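Local coordinates for Poly(A) RNA polymerase protein 2 (Saccharomyces cerevisiae, PDB 3NYB) that adds adenosine tails to RNA as the poly(A) polymerase subunit of TRAMP, a nuclear RNA surveillance complex, working with a zinc knuckle partner protein, at residues 49-52 against 53-57. The protein carries 1 engineered substitution. Sequence-based numbering, arbitrary orientation.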
ATOM      1  N   ILE A  49      12.831  -5.768  25.912  1.00 38.98           N
ATOM      2  CA  ILE A  49      11.588  -5.133  26.319  1.00 46.53           C
ATOM      3  C   ILE A  49      10.617  -6.137  26.942  1.00 46.53           C
ATOM      4  O   ILE A  49       9.939  -5.824  27.923  1.00 35.31           O
ATOM      5  CB  ILE A  49      10.947  -4.367  25.153  1.00 43.07           C
ATOM      6  CG1 ILE A  49      11.768  -3.102  24.872  1.00 43.92           C
ATOM      7  CG2 ILE A  49       9.511  -4.001  25.475  1.00 25.40           C
ATOM      8  CD1 ILE A  49      11.609  -2.575  23.472  1.00 54.80           C
ATOM      9  N   ARG A  50      10.561  -7.342  26.381  1.00 47.01           N
ATOM     10  CA  ARG A  50       9.735  -8.402  26.949  1.00 44.64           C
ATOM     11  C   ARG A  50      10.167  -8.631  28.386  1.00 47.72           C
ATOM     12  O   ARG A  50       9.341  -8.695  29.301  1.00 45.98           O
ATOM     13  CB  ARG A  50       9.865  -9.697  26.144  1.00 38.66           C
ATOM     14  CG  ARG A  50       9.070 -10.869  26.708  1.00 44.55           C
ATOM     15  CD  ARG A  50       9.317 -12.176  25.936  1.00 39.16           C
ATOM     16  NE  ARG A  50       8.829 -12.099  24.563  1.00 41.72           N
ATOM     17  CZ  ARG A  50       9.607 -11.901  23.500  1.00 49.31           C
ATOM     18  NH1 ARG A  50      10.924 -11.765  23.648  1.00 45.02           N
ATOM     19  NH2 ARG A  50       9.070 -11.842  22.284  1.00 40.73           N
ATOM     20  N   GLU A  51      11.479  -8.722  28.574  1.00 50.03           N
ATOM     21  CA  GLU A  51      12.056  -8.963  29.886  1.00 45.67           C
ATOM     22  C   GLU A  51      11.672  -7.845  30.861  1.00 33.00           C
ATOM     23  O   GLU A  51      11.425  -8.098  32.034  1.00 37.14           O
ATOM     24  CB  GLU A  51      13.575  -9.156  29.762  1.00 53.61           C
ATOM     25  CG  GLU A  51      14.338  -9.271  31.070  1.00 77.53           C
ATOM     26  CD  GLU A  51      15.281  -8.099  31.310  1.00 97.20           C
ATOM     27  OE1 GLU A  51      16.133  -8.203  32.219  1.00 99.73           O
ATOM     28  OE2 GLU A  51      15.180  -7.078  30.590  1.00106.86           O
ATOM     29  N   ALA A  52      11.580  -6.617  30.366  1.00 28.32           N
ATOM     30  CA  ALA A  52      11.149  -5.501  31.210  1.00 47.89           C
ATOM     31  C   ALA A  52       9.668  -5.583  31.581  1.00 56.62           C
ATOM     32  O   ALA A  52       9.253  -5.050  32.609  1.00 70.52           O
ATOM     33  CB  ALA A  52      11.452  -4.163  30.548  1.00 43.20           C
ATOM     34  N   VAL A  53       8.875  -6.238  30.739  1.00 51.32           N
ATOM     35  CA  VAL A  53       7.450  -6.408  30.999  1.00 42.86           C
ATOM     36  C   VAL A  53       7.248  -7.506  32.050  1.00 48.09           C
ATOM     37  O   VAL A  53       6.456  -7.360  32.978  1.00 42.42           O
ATOM     38  CB  VAL A  53       6.678  -6.737  29.702  1.00 41.27           C
ATOM     39  CG1 VAL A  53       5.223  -7.048  30.000  1.00 49.70           C
ATOM     40  CG2 VAL A  53       6.779  -5.571  28.709  1.00 39.55           C
ATOM     41  N   LYS A  54       7.991  -8.597  31.907  1.00 56.92           N
ATOM     42  CA  LYS A  54       7.980  -9.659  32.896  1.00 53.33           C
ATOM     43  C   LYS A  54       8.140  -9.084  34.301  1.00 49.40           C
ATOM     44  O   LYS A  54       7.523  -9.565  35.247  1.00 58.57           O
ATOM     45  CB  LYS A  54       9.102 -10.660  32.616  1.00 66.19           C
ATOM     46  CG  LYS A  54       8.933 -11.489  31.343  1.00 58.86           C
ATOM     47  CD  LYS A  54       7.577 -12.156  31.293  1.00 59.38           C
ATOM     48  CE  LYS A  54       7.676 -13.589  30.774  1.00 70.33           C
ATOM     49  NZ  LYS A  54       8.545 -13.700  29.572  1.00 78.50           N
ATOM     50  N   GLN A  55       8.962  -8.051  34.434  1.00 39.54           N
ATOM     51  CA  GLN A  55       9.221  -7.442  35.739  1.00 50.23           C
ATOM     52  C   GLN A  55       7.986  -6.865  36.418  1.00 49.21           C
ATOM     53  O   GLN A  55       7.906  -6.857  37.645  1.00 52.83           O
ATOM     54  CB  GLN A  55      10.287  -6.356  35.630  1.00 46.67           C
ATOM     55  CG  GLN A  55      11.687  -6.890  35.532  1.00 47.97           C
ATOM     56  CD  GLN A  55      12.639  -5.876  34.963  1.00 53.71           C
ATOM     57  OE1 GLN A  55      13.831  -6.142  34.816  1.00 61.73           O
ATOM     58  NE2 GLN A  55      12.118  -4.699  34.631  1.00 50.04           N
ATOM     59  N   LEU A  56       7.050  -6.347  35.628  1.00 43.58           N
ATOM     60  CA  LEU A  56       5.784  -5.854  36.172  1.00 46.79           C
ATOM     61  C   LEU A  56       4.794  -7.000  36.345  1.00 45.86           C
ATOM     62  O   LEU A  56       4.127  -7.115  37.374  1.00 51.22           O
ATOM     63  CB  LEU A  56       5.154  -4.800  35.258  1.00 44.49           C
ATOM     64  CG  LEU A  56       5.885  -3.478  35.035  1.00 55.71           C
ATOM     65  CD1 LEU A  56       4.975  -2.497  34.321  1.00 52.13           C
ATOM     66  CD2 LEU A  56       6.384  -2.887  36.348  1.00 61.91           C
ATOM     67  N   TRP A  57       4.706  -7.838  35.317  1.00 45.79           N
ATOM     68  CA  TRP A  57       3.750  -8.929  35.264  1.00 48.12           C
ATOM     69  C   TRP A  57       4.459 -10.151  34.723  1.00 51.48           C
ATOM     70  O   TRP A  57       4.540 -10.330  33.512  1.00 49.40           O
ATOM     71  CB  TRP A  57       2.591  -8.560  34.338  1.00 39.52           C
ATOM     72  CG  TRP A  57       2.005  -7.217  34.633  1.00 46.48           C
ATOM     73  CD1 TRP A  57       1.237  -6.880  35.714  1.00 48.40           C
ATOM     74  CD2 TRP A  57       2.132  -6.029  33.858  1.00 49.22           C
ATOM     75  NE1 TRP A  57       0.879  -5.559  35.657  1.00 56.21           N
ATOM     76  CE2 TRP A  57       1.427  -4.998  34.501  1.00 57.99           C
ATOM     77  CE3 TRP A  57       2.786  -5.710  32.652  1.00 43.38           C
ATOM     78  CZ2 TRP A  57       1.330  -3.701  34.024  1.00 55.81           C
ATOM     79  CZ3 TRP A  57       2.697  -4.417  32.162  1.00 46.44           C
ATOM     80  CH2 TRP A  57       1.975  -3.432  32.844  1.00 46.77           C
TER
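Residues 49-52 of helix 36-54 run without a break into 53-57, with Val-53 and Lys-54 still helical, and Lys-54 N donates to Arg-50 O (2.9 Å, N-H...O 166°). Val-53 N donates to Ile-49 O (3.0 Å), while the bond from Gln-55 N to Glu-51 O is weak at 3.4 Å. Beyond it Val-53 O takes both Leu-56 N and Trp-57 N as the chain turns. On one flank Arg-50 and Lys-54 lie side by side and point the same way, the ammonium NZ of Lys-54 4.0 Å from the methylene CD of Arg-50. CG of Arg-50 stands opposite its backbone N (chi1 178°), and a bend at chi3 then turns the guanidinium toward Asp-61 and Leu-62, so that it forms a salt bridge to the first and a hydrogen bond to the carbonyl of the second. On another flank the Gln-55 side chain folds back along the helix: NE2 comes within 3.6 Å of Ala-52 CA, and the amide is turned 52° from the Glu-51 carboxylate. Ala-52 and Val-53 are buried. Val-53 CG2 lies beside Ile-49 O and CG1 at the Trp-57 ring edge, in its plane; Leu-56 CB sits over the centre of one face of that ring. Ala-52 also meets Leu-108 in a loop, whereas Gln-55 and Leu-56 on His-102 and Trp-57 on Asn-95 join residues 55-57 to helix 92-105 of the palm domain. With NE of Arg-50 engaged by Asp-61 and 5.3 Å from Lys-54 NZ, that carboxylate probably eases the repulsion between the two cations.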